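Old Yellow Enzyme (Pichia, PDB 6AGZ) probably catalyses the FMN-dependent asymmetric reduction of enone compounds, as a flavoprotein oxidoreductase built on a TIM barrel. Local coordinates at residues G317-E322 against T338-S343; T12-P17 against K330-D335; R28-P33 against L63-A68. One frame throughout, in Å; residues are numbered along the deposited sequence.

Contact 1: G317-E322 against T338-S343; sequences GGYLSE and TLIGCS. With FMN (flavin mononucleotide), chain C.
G317 and G341 face each other in the phosphate site of a TIM barrel, formed here by the loop after strand 313-316 and the end of strand 338-341 with the residues just after it. No hydrogen bond runs directly between the segments. A water and the FMN phosphate connect them instead. The water accepts from G317 N at 3.0 Å and donates to G341 O and to FMN O2P. G318 N gives FMN O1P an almost straight bond of 2.8 Å. S343 N holds FMN O2P from the other segment, at 2.9 Å. Each segment thus holds a different phosphate oxygen through one main-chain N-H. The backbone angles of G317 and the positive phi of G318 suit glycine. A type I turn from G318 to S321 follows, and G318 O accepts from both S321 N and S321 OG.

Beside the polar site lies an apolar patch. I340 and Y319 cross at about a right angle. I340 CD1 sits over one face of the Y319 ring, 4.0 Å from its centroid and offset toward CZ and CE2, a CH-pi contact. I340 CG1 lies beside the backbone N (chi1 -63°) and CG2 anti to it, where CG2 reaches Y319 CD2 at 3.8 Å. L320 CG and CD1 both rest on C342 SG, with CD1 at 3.8 Å.

The hydroxyl of Y319 is hydrogen-bonded to D331. L328 of helix 328-334 touches Y319, L320 and I340. Helix 352-358 adds L352 and L356 against L320, while strand 338-341 lies beside strand 29-31.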
loop_
_atom_site.group_PDB
_atom_site.type_symbol
_atom_site.label_atom_id
_atom_site.label_comp_id
_atom_site.label_asym_id
_atom_site.label_seq_id
_atom_site.Cartn_x
_atom_site.Cartn_y
_atom_site.Cartn_z
ATOM N N GLY A 317 -8.138 2.392 -18.623
ATOM C CA GLY A 317 -6.848 2.466 -19.286
ATOM C C GLY A 317 -6.387 1.197 -19.974
ATOM O O GLY A 317 -6.098 0.192 -19.316
ATOM N N GLY A 318 -6.306 1.233 -21.307
ATOM C CA GLY A 318 -5.706 0.161 -22.073
ATOM C C GLY A 318 -6.596 -1.030 -22.358
ATOM O O GLY A 318 -6.189 -1.911 -23.127
ATOM N N TYR A 319 -7.795 -1.087 -21.774
ATOM C CA TYR A 319 -8.584 -2.316 -21.772
ATOM C C TYR A 319 -9.018 -2.770 -23.161
ATOM O O TYR A 319 -9.313 -3.956 -23.341
ATOM C CB TYR A 319 -9.818 -2.141 -20.887
ATOM C CG TYR A 319 -9.540 -2.325 -19.414
ATOM C CD1 TYR A 319 -9.121 -3.552 -18.919
ATOM C CD2 TYR A 319 -9.706 -1.278 -18.517
ATOM C CE1 TYR A 319 -8.867 -3.732 -17.574
ATOM C CE2 TYR A 319 -9.456 -1.448 -17.169
ATOM C CZ TYR A 319 -9.037 -2.677 -16.702
ATOM O OH TYR A 319 -8.786 -2.853 -15.361
ATOM N N LEU A 320 -9.078 -1.874 -24.143
ATOM C CA LEU A 320 -9.535 -2.247 -25.475
ATOM C C LEU A 320 -8.399 -2.382 -26.482
ATOM O O LEU A 320 -8.664 -2.579 -27.672
ATOM C CB LEU A 320 -10.574 -1.245 -25.983
ATOM C CG LEU A 320 -11.980 -1.448 -25.415
ATOM C CD1 LEU A 320 -12.976 -0.508 -26.074
ATOM C CD2 LEU A 320 -12.420 -2.899 -25.570
ATOM N N SER A 321 -7.148 -2.289 -26.038
ATOM C CA SER A 321 -6.033 -2.536 -26.935
ATOM C C SER A 321 -6.017 -4.005 -27.360
ATOM O O SER A 321 -6.759 -4.845 -26.839
ATOM C CB SER A 321 -4.711 -2.156 -26.268
ATOM O OG SER A 321 -4.415 -3.019 -25.183
ATOM N N GLU A 322 -5.140 -4.317 -28.315
ATOM C CA GLU A 322 -5.013 -5.681 -28.815
ATOM C C GLU A 322 -4.506 -6.652 -27.754
ATOM O O GLU A 322 -4.399 -7.852 -28.036
ATOM C CB GLU A 322 -4.092 -5.708 -30.038
ATOM C CG GLU A 322 -4.603 -4.909 -31.236
ATOM C CD GLU A 322 -4.411 -3.411 -31.079
ATOM O OE1 GLU A 322 -3.770 -2.987 -30.092
ATOM O OE2 GLU A 322 -4.906 -2.657 -31.942
ATOM N N THR A 338 -16.857 -4.049 -10.069
ATOM C CA THR A 338 -15.863 -3.438 -10.940
ATOM C C THR A 338 -16.515 -2.897 -12.205
ATOM O O THR A 338 -17.199 -3.635 -12.923
ATOM C CB THR A 338 -14.766 -4.440 -11.307
ATOM O OG1 THR A 338 -14.096 -4.873 -10.117
ATOM C CG2 THR A 338 -13.754 -3.799 -12.246
ATOM N N LEU A 339 -16.299 -1.612 -12.468
ATOM C CA LEU A 339 -16.665 -0.970 -13.721
ATOM C C LEU A 339 -15.431 -0.846 -14.606
ATOM O O LEU A 339 -14.306 -0.716 -14.118
ATOM C CB LEU A 339 -17.266 0.416 -13.472
ATOM C CG LEU A 339 -18.423 0.525 -12.477
ATOM C CD1 LEU A 339 -18.817 1.981 -12.278
ATOM C CD2 LEU A 339 -19.616 -0.292 -12.941
ATOM N N ILE A 340 -15.649 -0.885 -15.918
ATOM C CA ILE A 340 -14.570 -0.797 -16.897
ATOM C C ILE A 340 -14.786 0.459 -17.729
ATOM O O ILE A 340 -15.830 0.610 -18.378
ATOM C CB ILE A 340 -14.505 -2.043 -17.793
ATOM C CG1 ILE A 340 -14.203 -3.286 -16.953
ATOM C CG2 ILE A 340 -13.451 -1.863 -18.873
ATOM C CD1 ILE A 340 -12.812 -3.298 -16.355
ATOM N N GLY A 341 -13.805 1.356 -17.708
ATOM C CA GLY A 341 -13.869 2.598 -18.458
ATOM C C GLY A 341 -13.047 2.517 -19.739
ATOM O O GLY A 341 -11.922 2.022 -19.733
ATOM N N CYS A 342 -13.636 3.002 -20.829
ATOM C CA CYS A 342 -12.970 3.068 -22.128
ATOM C C CYS A 342 -13.183 4.467 -22.690
ATOM O O CYS A 342 -14.313 4.835 -23.032
ATOM C CB CYS A 342 -13.508 2.002 -23.083
ATOM S SG CYS A 342 -13.449 0.317 -22.430
ATOM N N SER A 343 -12.104 5.246 -22.788
ATOM C CA SER A 343 -12.192 6.652 -23.177
ATOM C C SER A 343 -11.870 6.875 -24.651
ATOM O O SER A 343 -12.703 7.398 -25.398
ATOM C CB SER A 343 -11.251 7.495 -22.305
ATOM O OG SER A 343 -11.074 8.792 -22.849
HETATM N N1 FMN C . -9.133 11.858 -17.427
HETATM C C2 FMN C . -9.697 12.653 -16.447
HETATM O O2 FMN C . -9.756 12.249 -15.286
HETATM N N3 FMN C . -10.193 13.901 -16.764
HETATM C C4 FMN C . -10.127 14.356 -18.064
HETATM O O4 FMN C . -10.568 15.467 -18.355
HETATM C C4A FMN C . -9.561 13.558 -19.049
HETATM N N5 FMN C . -9.497 14.016 -20.345
HETATM C C5A FMN C . -8.940 13.229 -21.329
HETATM C C6 FMN C . -8.879 13.699 -22.635
HETATM C C7 FMN C . -8.318 12.914 -23.633
HETATM C C7M FMN C . -8.256 13.421 -25.041
HETATM C C8 FMN C . -7.816 11.656 -23.326
HETATM C C8M FMN C . -7.210 10.806 -24.403
HETATM C C9 FMN C . -7.875 11.188 -22.020
HETATM C C9A FMN C . -8.439 11.971 -21.017
HETATM N N10 FMN C . -8.499 11.509 -19.714
HETATM C C10 FMN C . -9.061 12.304 -18.731
HETATM C "C1'" FMN C . -7.970 10.146 -19.371
HETATM C "C2'" FMN C . -9.079 9.132 -19.662
HETATM O "O2'" FMN C . -10.189 9.407 -18.835
HETATM C "C3'" FMN C . -8.639 7.681 -19.475
HETATM O "O3'" FMN C . -8.301 7.449 -18.127
HETATM C "C4'" FMN C . -7.455 7.347 -20.378
HETATM O "O4'" FMN C . -7.711 7.808 -21.685
HETATM C "C5'" FMN C . -7.192 5.847 -20.435
HETATM O "O5'" FMN C . -8.368 5.177 -20.830
HETATM P P FMN C . -8.463 4.505 -22.290
HETATM O O1P FMN C . -7.272 3.599 -22.494
HETATM O O2P FMN C . -9.733 3.697 -22.401
HETATM O O3P FMN C . -8.467 5.596 -23.333
HETATM O O HOH W 1 -9.691 1.556 -21.021
#

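Contact 2: T12-P17 against K330-D335; sequences TNLFKP and KDVNAD
N13 and N333 both carry CG anti to their own carbonyl carbon, with chi1 at -83° and -75°. These torsions set each CG beside its own backbone N. The amide planes stand 87° apart, and each amide bonds to backbone atoms and not to the other amide. N333 turns its OD1 to the backbone of the 12-17 segment. N13 N donates to N333 OD1 at 2.9 Å, in the plane of that carbonyl and fairly straight. N13 answers with its own amide. N13 ND2 donates to V332 O at 3.1 Å, and here each partner is tilted from the plane of the other's group. N13 ND2 also makes a weak, bent bond to D335 O. The fit is close: N13 CB lies 3.2 Å from N333 OD1.

T12 stands next to this pair and crosses N333 at about a right angle. T12 CB is 3.8 Å from N333 OD1. T12 OG1 accepts from L14 N at 3.2 Å, which makes an ST turn, and it is also hydrogen-bonded to L9 O. V332 supplies the apolar side. Its CG2 packs on the backbone at L14, 3.8 Å from L14 N. L14 and V332 also both touch I340 of strand 338-341.

Near the contact, K16 forms a salt bridge with D336, and D335 OD1 is hydrogen-bonded to T338 OG1.

The bonding is reciprocal. A side-chain acceptor on helix 328-334 takes a backbone N-H from the N-terminal segment, and a side-chain donor from that segment goes back to backbone carbonyls. V332 O lies in the last turn of the helix, where the carbonyl end may be slightly negative, which would favour an N-H donor such as N13 ND2. The contact thus ties the N-terminal segment to this helix without an ion pair between the two segments' own residues.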
loop_
_atom_site.group_PDB
_atom_site.type_symbol
_atom_site.label_atom_id
_atom_site.label_comp_id
_atom_site.label_asym_id
_atom_site.label_seq_id
_atom_site.Cartn_x
_atom_site.Cartn_y
_atom_site.Cartn_z
ATOM N N THR A 12 -20.168 -11.452 -20.320
ATOM C CA THR A 12 -19.383 -11.138 -19.135
ATOM C C THR A 12 -20.139 -10.189 -18.211
ATOM O O THR A 12 -21.259 -9.752 -18.492
ATOM C CB THR A 12 -18.037 -10.536 -19.541
ATOM O OG1 THR A 12 -18.248 -9.237 -20.111
ATOM C CG2 THR A 12 -17.353 -11.424 -20.568
ATOM N N ASN A 13 -19.498 -9.875 -17.080
ATOM C CA ASN A 13 -20.033 -8.889 -16.147
ATOM C C ASN A 13 -20.122 -7.502 -16.762
ATOM O O ASN A 13 -20.829 -6.644 -16.222
ATOM C CB ASN A 13 -19.168 -8.827 -14.887
ATOM C CG ASN A 13 -19.520 -9.903 -13.879
ATOM O OD1 ASN A 13 -20.351 -10.771 -14.142
ATOM N ND2 ASN A 13 -18.883 -9.851 -12.714
ATOM N N LEU A 14 -19.417 -7.257 -17.873
ATOM C CA LEU A 14 -19.438 -5.937 -18.492
ATOM C C LEU A 14 -20.850 -5.515 -18.878
ATOM O O LEU A 14 -21.154 -4.317 -18.900
ATOM C CB LEU A 14 -18.527 -5.915 -19.720
ATOM C CG LEU A 14 -18.314 -4.534 -20.345
ATOM C CD1 LEU A 14 -17.541 -3.638 -19.390
ATOM C CD2 LEU A 14 -17.610 -4.631 -21.688
ATOM N N PHE A 15 -21.725 -6.474 -19.172
ATOM C CA PHE A 15 -23.119 -6.183 -19.485
ATOM C C PHE A 15 -24.059 -6.844 -18.485
ATOM O O PHE A 15 -25.161 -7.271 -18.835
ATOM C CB PHE A 15 -23.451 -6.595 -20.915
ATOM C CG PHE A 15 -22.825 -5.706 -21.940
ATOM C CD1 PHE A 15 -23.406 -4.491 -22.263
ATOM C CD2 PHE A 15 -21.640 -6.064 -22.556
ATOM C CE1 PHE A 15 -22.826 -3.659 -23.197
ATOM C CE2 PHE A 15 -21.054 -5.236 -23.490
ATOM C CZ PHE A 15 -21.648 -4.032 -23.810
ATOM N N LYS A 16 -23.624 -6.933 -17.244
ATOM C CA LYS A 16 -24.450 -7.336 -16.118
ATOM C C LYS A 16 -24.829 -6.100 -15.320
ATOM O O LYS A 16 -23.944 -5.301 -14.978
ATOM C CB LYS A 16 -23.706 -8.331 -15.228
ATOM C CG LYS A 16 -24.512 -8.870 -14.053
ATOM C CD LYS A 16 -23.709 -9.876 -13.238
ATOM C CE LYS A 16 -24.503 -10.378 -12.040
ATOM N NZ LYS A 16 -24.158 -9.640 -10.789
ATOM N N PRO A 17 -26.113 -5.891 -15.029
ATOM C CA PRO A 17 -26.520 -4.675 -14.314
ATOM C C PRO A 17 -25.850 -4.577 -12.952
ATOM O O PRO A 17 -25.429 -5.575 -12.360
ATOM C CB PRO A 17 -28.041 -4.833 -14.177
ATOM C CG PRO A 17 -28.424 -5.801 -15.255
ATOM C CD PRO A 17 -27.262 -6.739 -15.382
ATOM N N LYS A 330 -10.956 -10.490 -17.306
ATOM C CA LYS A 330 -10.448 -10.897 -16.000
ATOM C C LYS A 330 -10.870 -9.919 -14.912
ATOM O O LYS A 330 -11.361 -10.325 -13.853
ATOM C CB LYS A 330 -8.925 -11.014 -16.060
ATOM C CG LYS A 330 -8.271 -11.610 -14.824
ATOM C CD LYS A 330 -6.766 -11.378 -14.855
ATOM C CE LYS A 330 -6.051 -12.118 -13.737
ATOM N NZ LYS A 330 -5.851 -13.556 -14.066
ATOM N N ASP A 331 -10.700 -8.619 -15.160
ATOM C CA ASP A 331 -10.955 -7.636 -14.111
ATOM C C ASP A 331 -12.448 -7.449 -13.864
ATOM O O ASP A 331 -12.881 -7.360 -12.709
ATOM C CB ASP A 331 -10.295 -6.305 -14.463
ATOM C CG ASP A 331 -8.781 -6.381 -14.436
ATOM O OD1 ASP A 331 -8.246 -7.418 -13.988
ATOM O OD2 ASP A 331 -8.127 -5.405 -14.858
ATOM N N VAL A 332 -13.252 -7.381 -14.927
ATOM C CA VAL A 332 -14.680 -7.149 -14.731
ATOM C C VAL A 332 -15.352 -8.388 -14.150
ATOM O O VAL A 332 -16.360 -8.276 -13.441
ATOM C CB VAL A 332 -15.352 -6.697 -16.044
ATOM C CG1 VAL A 332 -15.652 -7.885 -16.951
ATOM C CG2 VAL A 332 -16.622 -5.910 -15.746
ATOM N N ASN A 333 -14.811 -9.578 -14.419
ATOM C CA ASN A 333 -15.357 -10.801 -13.846
ATOM C C ASN A 333 -14.713 -11.178 -12.518
ATOM O O ASN A 333 -15.190 -12.110 -11.862
ATOM C CB ASN A 333 -15.206 -11.968 -14.831
ATOM C CG ASN A 333 -16.206 -11.905 -15.970
ATOM O OD1 ASN A 333 -17.222 -11.213 -15.885
ATOM N ND2 ASN A 333 -15.926 -12.635 -17.042
ATOM N N ALA A 334 -13.654 -10.474 -12.107
ATOM C CA ALA A 334 -12.951 -10.836 -10.879
ATOM C C ALA A 334 -13.859 -10.718 -9.662
ATOM O O ALA A 334 -13.783 -11.540 -8.741
ATOM C CB ALA A 334 -11.709 -9.961 -10.705
ATOM N N ASP A 335 -14.719 -9.705 -9.635
ATOM C CA ASP A 335 -15.666 -9.532 -8.543
ATOM C C ASP A 335 -16.950 -8.936 -9.109
ATOM O O ASP A 335 -17.153 -8.891 -10.327
ATOM C CB ASP A 335 -15.063 -8.679 -7.416
ATOM C CG ASP A 335 -14.564 -7.323 -7.894
ATOM O OD1 ASP A 335 -15.220 -6.691 -8.750
ATOM O OD2 ASP A 335 -13.508 -6.880 -7.396
#

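Contact 3: R28-P33 against L63-A68; sequences RLVFPP and LLITEA. With FMN (flavin mononucleotide), chain C.
V30 and I65 meet at a slant, methyl against methyl, across two neighbouring parallel strands. V30 CG1 lies anti to the backbone N (chi1 180°) and touches I65 CD1 at 3.7 Å. P33 and I65 are arranged differently. They lie side by side and point the same way, with P33 CD 3.6 Å from I65 CG2. I65 is thus packed against both V30 and P33. L63 projects on the same face as V30, and both L63 and I65 reach strand 183-187, through M183 and E185.

F31 and L64 share the other face. F31 CB meets L64 CD2 at 3.6 Å, and the same methyl lies near the plane of the F31 ring, at its edge. A water sits over one face of that ring, toward the rim. It donates to P32 O and I65 O. F31 also touches Y52 and R56 of helix 47-57, and its ring meets that of F346.

The backbones are paired by F31 N donating to L63 O at 3.3 Å and I65 N donating to F31 O at 2.9 Å. The strand segments run 24° from parallel. A second water bridges L29 O and L63 O.

Toward the C-terminal ends of the strands, the two segments reach the cofactor. FMN O2' donates to P33 O at 2.8 Å. P33 CG lies against FMN O2, and A68 CB is 3.2 Å from FMN O4. This is the first beta-alpha-beta unit of a TIM barrel, strand 29-31, helix 47-57 and strand 63-70, with the C-terminal ends of its strands at the flavin.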
loop_
_atom_site.group_PDB
_atom_site.type_symbol
_atom_site.label_atom_id
_atom_site.label_comp_id
_atom_site.label_asym_id
_atom_site.label_seq_id
_atom_site.Cartn_x
_atom_site.Cartn_y
_atom_site.Cartn_z
ATOM N N ARG A 28 -21.764 -2.214 -17.084
ATOM C CA ARG A 28 -20.620 -1.741 -16.315
ATOM C C ARG A 28 -19.548 -1.135 -17.214
ATOM O O ARG A 28 -18.388 -1.018 -16.808
ATOM C CB ARG A 28 -20.054 -2.882 -15.466
ATOM C CG ARG A 28 -21.153 -3.622 -14.718
ATOM C CD ARG A 28 -20.638 -4.671 -13.752
ATOM N NE ARG A 28 -21.753 -5.395 -13.149
ATOM C CZ ARG A 28 -21.628 -6.325 -12.208
ATOM N NH1 ARG A 28 -20.427 -6.650 -11.750
ATOM N NH2 ARG A 28 -22.705 -6.927 -11.723
ATOM N N LEU A 29 -19.924 -0.746 -18.430
ATOM C CA LEU A 29 -19.050 -0.004 -19.327
ATOM C C LEU A 29 -19.246 1.486 -19.083
ATOM O O LEU A 29 -20.381 1.976 -19.080
ATOM C CB LEU A 29 -19.353 -0.354 -20.785
ATOM C CG LEU A 29 -18.679 0.488 -21.869
ATOM C CD1 LEU A 29 -17.182 0.224 -21.913
ATOM C CD2 LEU A 29 -19.317 0.224 -23.225
ATOM N N VAL A 30 -18.146 2.203 -18.877
ATOM C CA VAL A 30 -18.181 3.606 -18.488
ATOM C C VAL A 30 -17.422 4.430 -19.517
ATOM O O VAL A 30 -16.363 4.017 -20.000
ATOM C CB VAL A 30 -17.589 3.817 -17.079
ATOM C CG1 VAL A 30 -17.633 5.289 -16.688
ATOM C CG2 VAL A 30 -18.326 2.967 -16.059
ATOM N N PHE A 31 -17.980 5.591 -19.857
ATOM C CA PHE A 31 -17.273 6.616 -20.612
ATOM C C PHE A 31 -16.559 7.516 -19.611
ATOM O O PHE A 31 -17.195 8.373 -18.984
ATOM C CB PHE A 31 -18.241 7.423 -21.481
ATOM C CG PHE A 31 -17.567 8.411 -22.397
ATOM C CD1 PHE A 31 -16.224 8.290 -22.716
ATOM C CD2 PHE A 31 -18.284 9.467 -22.938
ATOM C CE1 PHE A 31 -15.610 9.201 -23.556
ATOM C CE2 PHE A 31 -17.676 10.380 -23.779
ATOM C CZ PHE A 31 -16.338 10.246 -24.088
ATOM N N PRO A 32 -15.254 7.345 -19.424
ATOM C CA PRO A 32 -14.532 8.139 -18.427
ATOM C C PRO A 32 -14.493 9.600 -18.833
ATOM O O PRO A 32 -14.785 9.936 -19.991
ATOM C CB PRO A 32 -13.124 7.517 -18.430
ATOM C CG PRO A 32 -13.259 6.214 -19.171
ATOM C CD PRO A 32 -14.360 6.432 -20.151
ATOM N N PRO A 33 -14.156 10.502 -17.912
ATOM C CA PRO A 33 -14.042 11.918 -18.280
ATOM C C PRO A 33 -13.007 12.109 -19.378
ATOM O O PRO A 33 -11.874 11.638 -19.273
ATOM C CB PRO A 33 -13.615 12.593 -16.971
ATOM C CG PRO A 33 -13.044 11.492 -16.134
ATOM C CD PRO A 33 -13.839 10.278 -16.491
ATOM N N LEU A 63 -23.215 4.263 -17.497
ATOM C CA LEU A 63 -22.805 5.539 -16.926
ATOM C C LEU A 63 -21.881 6.277 -17.885
ATOM O O LEU A 63 -20.944 5.687 -18.434
ATOM C CB LEU A 63 -22.101 5.344 -15.581
ATOM C CG LEU A 63 -21.598 6.627 -14.910
ATOM C CD1 LEU A 63 -22.762 7.501 -14.469
ATOM C CD2 LEU A 63 -20.679 6.313 -13.737
ATOM N N LEU A 64 -22.152 7.562 -18.083
ATOM C CA LEU A 64 -21.235 8.477 -18.743
ATOM C C LEU A 64 -20.652 9.425 -17.705
ATOM O O LEU A 64 -21.306 9.764 -16.715
ATOM C CB LEU A 64 -21.937 9.282 -19.842
ATOM C CG LEU A 64 -22.748 8.534 -20.904
ATOM C CD1 LEU A 64 -23.399 9.524 -21.857
ATOM C CD2 LEU A 64 -21.879 7.549 -21.668
ATOM N N ILE A 65 -19.411 9.846 -17.923
ATOM C CA ILE A 65 -18.767 10.843 -17.078
ATOM C C ILE A 65 -18.338 12.001 -17.963
ATOM O O ILE A 65 -17.671 11.795 -18.984
ATOM C CB ILE A 65 -17.568 10.264 -16.304
ATOM C CG1 ILE A 65 -17.979 8.993 -15.561
ATOM C CG2 ILE A 65 -17.044 11.291 -15.314
ATOM C CD1 ILE A 65 -16.864 8.375 -14.751
ATOM N N THR A 66 -18.728 13.212 -17.577
ATOM C CA THR A 66 -18.442 14.379 -18.392
ATOM C C THR A 66 -16.947 14.664 -18.426
ATOM O O THR A 66 -16.181 14.248 -17.552
ATOM C CB THR A 66 -19.164 15.614 -17.857
ATOM O OG1 THR A 66 -18.529 16.054 -16.650
ATOM C CG2 THR A 66 -20.613 15.300 -17.572
ATOM N N GLU A 67 -16.543 15.387 -19.466
ATOM C CA GLU A 67 -15.242 16.034 -19.487
ATOM C C GLU A 67 -15.022 16.805 -18.192
ATOM O O GLU A 67 -15.965 17.329 -17.590
ATOM C CB GLU A 67 -15.166 16.982 -20.681
ATOM C CG GLU A 67 -16.346 17.944 -20.716
ATOM C CD GLU A 67 -16.675 18.435 -22.107
ATOM O OE1 GLU A 67 -16.087 19.450 -22.533
ATOM O OE2 GLU A 67 -17.521 17.801 -22.773
ATOM N N ALA A 68 -13.768 16.856 -17.752
ATOM C CA ALA A 68 -13.433 17.569 -16.528
ATOM C C ALA A 68 -13.898 19.019 -16.611
ATOM O O ALA A 68 -13.542 19.747 -17.542
ATOM C CB ALA A 68 -11.930 17.498 -16.280
HETATM N N1 FMN C . -9.133 11.858 -17.427
HETATM C C2 FMN C . -9.697 12.653 -16.447
HETATM O O2 FMN C . -9.756 12.249 -15.286
HETATM N N3 FMN C . -10.193 13.901 -16.764
HETATM C C4 FMN C . -10.127 14.356 -18.064
HETATM O O4 FMN C . -10.568 15.467 -18.355
HETATM C C4A FMN C . -9.561 13.558 -19.049
HETATM N N5 FMN C . -9.497 14.016 -20.345
HETATM C C5A FMN C . -8.940 13.229 -21.329
HETATM C C6 FMN C . -8.879 13.699 -22.635
HETATM C C7 FMN C . -8.318 12.914 -23.633
HETATM C C7M FMN C . -8.256 13.421 -25.041
HETATM C C8 FMN C . -7.816 11.656 -23.326
HETATM C C8M FMN C . -7.210 10.806 -24.403
HETATM C C9 FMN C . -7.875 11.188 -22.020
HETATM C C9A FMN C . -8.439 11.971 -21.017
HETATM N N10 FMN C . -8.499 11.509 -19.714
HETATM C C10 FMN C . -9.061 12.304 -18.731
HETATM C "C1'" FMN C . -7.970 10.146 -19.371
HETATM C "C2'" FMN C . -9.079 9.132 -19.662
HETATM O "O2'" FMN C . -10.189 9.407 -18.835
HETATM C "C3'" FMN C . -8.639 7.681 -19.475
HETATM O "O3'" FMN C . -8.301 7.449 -18.127
HETATM C "C4'" FMN C . -7.455 7.347 -20.378
HETATM O "O4'" FMN C . -7.711 7.808 -21.685
HETATM C "C5'" FMN C . -7.192 5.847 -20.435
HETATM O "O5'" FMN C . -8.368 5.177 -20.830
HETATM P P FMN C . -8.463 4.505 -22.290
HETATM O O1P FMN C . -7.272 3.599 -22.494
HETATM O O2P FMN C . -9.733 3.697 -22.401
HETATM O O3P FMN C . -8.467 5.596 -23.333
HETATM O O HOH W 2 -21.708 1.662 -16.679
HETATM O O HOH W 3 -21.213 4.126 -20.667
HETATM O O HOH W 4 -16.232 12.272 -21.278
#

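In the fold
The three contacts meet around the seam where the eighth barrel strand joins the first. Contacts 1 and 3 have centres about 12 Å apart, and strand 338-341 pairs with 29-31 and the residue before it through I340 O to V30 N and I340 N to R28 O, each 2.9 Å. Both touch FMN: contact 1 at the phosphate, contact 3 at the ribityl chain and ring. Contact 2 lies farther out, with the L14 side chain about 11 Å from FMN. The Y319-D331 bond joins it to contact 1. Its centre is about 17 Å from that of contact 3, yet L14 O and R28 N are hydrogen-bonded through the backbone at 2.8 Å.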